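Local coordinates for protein probable L,D-transpeptidase 3 (Mycobacterium tuberculosis, PDB 6D4K) that is a probable L,D-transpeptidase of the mycobacterial cell wall that may anchor proteins to peptidoglycan and is covalently modified by the beta-lactam faropenem, at residues A[25-33]-A[44-53]. Residues are numbered along the deposited sequence; the frame is centred on the assembly and turned at random.
Sequences GFAVASVLP and PVVVTFSAPI
Leu32 and Val46 face each other in an antiparallel ladder that forms one margin of the Ig-like domain's four-stranded sheet, with strand 28-32 outermost and 45-49 bonded onward to 85-90. The pair closes a two-bond ring, Leu32 N to Val46 O and Val46 N to Leu32 O, both 2.8 Å. Next along, Thr48 N donates almost straight (173°) to Ser30 O at 2.9 Å.

A classic beta bulge then shifts the register. Thr48 O accepts from Ala29 N at 2.7 Å and, more loosely, from Ser30 N at 3.3 Å. Ala29 reaches this with a helix-like psi of -44°, and its small methyl fits close to the carbonyl it bonds. Beyond the bulge, Ser50 N donates to Ala27 O. One water donates to Gly25 O and Ala27 O and accepts from Ala51 N; a second donates to Gly25 O and Pro52 O, joining the loops that flank the strands, where the backbones have drawn apart.

Beta-branched residues suit the extended backbone: Val45 and Val47 pack on strand 99-104 and Val28 on Val66, while Val31 extends the same face. With its CG1 anti to the backbone N, Val31 meets Val45 CG1 through that methyl at 4.1 Å, while both methyls of Val28 touch Val47 CG1. The Phe49 ring is clasped between Val47 CG1, near the rim of one face, and Ile53 CD1, centred on the other. Ile53 CD1 also meets Phe26 CD1 at 3.7 Å, and both side chains pack against helix 59-65. At the edge of the Phe49 ring, in its plane, the carbonyl oxygen Phe26 O lies 3.6 Å from Phe49 CD1.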
# COMPACT_ATOMS: atom_id res chain seq x y z
N GLY A 25 -19.50 -17.99 -18.75
CA GLY A 25 -18.30 -18.33 -18.00
C GLY A 25 -17.53 -17.12 -17.51
O GLY A 25 -16.81 -17.19 -16.51
N PHE A 26 -17.68 -15.98 -18.20
CA PHE A 26 -17.02 -14.75 -17.78
C PHE A 26 -17.97 -13.80 -17.06
O PHE A 26 -17.69 -12.60 -16.98
CB PHE A 26 -16.34 -14.05 -18.96
CG PHE A 26 -15.42 -14.94 -19.76
CD1 PHE A 26 -14.66 -15.93 -19.13
CD2 PHE A 26 -15.29 -14.77 -21.12
CE1 PHE A 26 -13.81 -16.75 -19.88
CE2 PHE A 26 -14.44 -15.58 -21.87
CZ PHE A 26 -13.70 -16.56 -21.24
N ALA A 27 -19.08 -14.32 -16.52
CA ALA A 27 -20.02 -13.49 -15.77
C ALA A 27 -19.32 -12.83 -14.59
O ALA A 27 -18.66 -13.50 -13.78
CB ALA A 27 -21.17 -14.36 -15.25
N VAL A 28 -19.49 -11.52 -14.47
CA VAL A 28 -18.86 -10.73 -13.42
C VAL A 28 -19.82 -10.59 -12.24
O VAL A 28 -20.93 -10.07 -12.38
CB VAL A 28 -18.46 -9.35 -13.94
CG1 VAL A 28 -17.99 -8.46 -12.79
CG2 VAL A 28 -17.37 -9.49 -14.98
N ALA A 29 -19.37 -11.04 -11.07
CA ALA A 29 -20.19 -10.89 -9.87
C ALA A 29 -20.15 -9.46 -9.37
O ALA A 29 -21.19 -8.88 -9.03
CB ALA A 29 -19.72 -11.87 -8.80
N SER A 30 -18.95 -8.87 -9.32
CA SER A 30 -18.80 -7.58 -8.67
C SER A 30 -17.48 -6.95 -9.09
O SER A 30 -16.58 -7.62 -9.59
CB SER A 30 -18.84 -7.74 -7.14
OG SER A 30 -17.79 -8.59 -6.72
N VAL A 31 -17.38 -5.64 -8.84
CA VAL A 31 -16.22 -4.84 -9.19
C VAL A 31 -15.89 -3.94 -8.02
O VAL A 31 -16.79 -3.40 -7.37
CB VAL A 31 -16.53 -3.99 -10.43
CG1 VAL A 31 -15.52 -2.87 -10.58
CG2 VAL A 31 -16.56 -4.88 -11.65
N LEU A 32 -14.59 -3.77 -7.75
CA LEU A 32 -14.11 -2.72 -6.85
C LEU A 32 -13.33 -1.73 -7.71
O LEU A 32 -12.66 -2.15 -8.66
CB LEU A 32 -13.16 -3.27 -5.80
CG LEU A 32 -13.70 -4.30 -4.82
CD1 LEU A 32 -12.58 -4.72 -3.89
CD2 LEU A 32 -14.89 -3.75 -4.05
N PRO A 33 -13.38 -0.43 -7.38
CA PRO A 33 -14.15 0.23 -6.32
C PRO A 33 -15.68 0.08 -6.49
O PRO A 33 -16.16 -0.03 -7.62
CB PRO A 33 -13.75 1.71 -6.47
CG PRO A 33 -12.41 1.66 -7.03
CD PRO A 33 -12.44 0.51 -8.01
N PRO A 44 -6.61 -0.14 -7.68
CA PRO A 44 -6.86 -0.96 -8.87
C PRO A 44 -8.35 -1.17 -9.10
O PRO A 44 -9.20 -0.94 -8.24
CB PRO A 44 -6.16 -2.28 -8.54
CG PRO A 44 -6.21 -2.36 -7.03
CD PRO A 44 -5.99 -0.92 -6.59
N VAL A 45 -8.66 -1.65 -10.29
CA VAL A 45 -10.01 -2.10 -10.61
C VAL A 45 -10.02 -3.62 -10.46
O VAL A 45 -9.32 -4.33 -11.18
CB VAL A 45 -10.44 -1.65 -12.02
CG1 VAL A 45 -11.84 -2.17 -12.30
CG2 VAL A 45 -10.38 -0.12 -12.12
N VAL A 46 -10.80 -4.11 -9.50
CA VAL A 46 -10.76 -5.52 -9.12
C VAL A 46 -12.06 -6.17 -9.56
O VAL A 46 -13.15 -5.78 -9.13
CB VAL A 46 -10.53 -5.70 -7.61
CG1 VAL A 46 -10.31 -7.18 -7.27
CG2 VAL A 46 -9.34 -4.86 -7.15
N VAL A 47 -11.95 -7.18 -10.43
CA VAL A 47 -13.09 -7.81 -11.06
C VAL A 47 -13.22 -9.22 -10.49
O VAL A 47 -12.29 -10.03 -10.62
CB VAL A 47 -12.94 -7.84 -12.59
CG1 VAL A 47 -14.17 -8.50 -13.21
CG2 VAL A 47 -12.69 -6.42 -13.17
N THR A 48 -14.35 -9.52 -9.86
CA THR A 48 -14.61 -10.83 -9.27
C THR A 48 -15.62 -11.56 -10.14
O THR A 48 -16.71 -11.03 -10.41
CB THR A 48 -15.15 -10.69 -7.84
OG1 THR A 48 -14.14 -10.08 -7.03
CG2 THR A 48 -15.51 -12.07 -7.27
N PHE A 49 -15.25 -12.75 -10.59
CA PHE A 49 -16.10 -13.55 -11.46
C PHE A 49 -17.03 -14.46 -10.67
O PHE A 49 -16.72 -14.88 -9.55
CB PHE A 49 -15.25 -14.39 -12.42
CG PHE A 49 -14.48 -13.56 -13.41
CD1 PHE A 49 -15.10 -13.13 -14.57
CD2 PHE A 49 -13.16 -13.23 -13.18
CE1 PHE A 49 -14.41 -12.37 -15.51
CE2 PHE A 49 -12.45 -12.45 -14.11
CZ PHE A 49 -13.08 -12.04 -15.28
N SER A 50 -18.19 -14.78 -11.26
CA SER A 50 -19.14 -15.64 -10.56
C SER A 50 -18.61 -17.05 -10.40
O SER A 50 -19.00 -17.74 -9.45
CB SER A 50 -20.50 -15.63 -11.27
OG SER A 50 -21.12 -14.37 -11.11
N ALA A 51 -17.72 -17.50 -11.28
CA ALA A 51 -17.13 -18.83 -11.16
C ALA A 51 -15.66 -18.79 -11.57
O ALA A 51 -15.26 -17.95 -12.38
CB ALA A 51 -17.86 -19.86 -12.04
N PRO A 52 -14.85 -19.68 -11.02
CA PRO A 52 -13.43 -19.71 -11.39
C PRO A 52 -13.21 -19.92 -12.88
O PRO A 52 -13.93 -20.66 -13.55
CB PRO A 52 -12.89 -20.90 -10.59
CG PRO A 52 -13.79 -20.99 -9.42
CD PRO A 52 -15.15 -20.62 -9.92
N ILE A 53 -12.18 -19.25 -13.40
CA ILE A 53 -11.69 -19.48 -14.74
C ILE A 53 -10.38 -20.22 -14.57
O ILE A 53 -9.32 -19.61 -14.37
CB ILE A 53 -11.52 -18.15 -15.50
CG1 ILE A 53 -12.86 -17.41 -15.55
CG2 ILE A 53 -10.99 -18.43 -16.89
CD1 ILE A 53 -12.75 -15.96 -15.92
O HOH W 1 -17.99 -16.28 -14.01
O HOH W 2 -15.84 -19.63 -15.49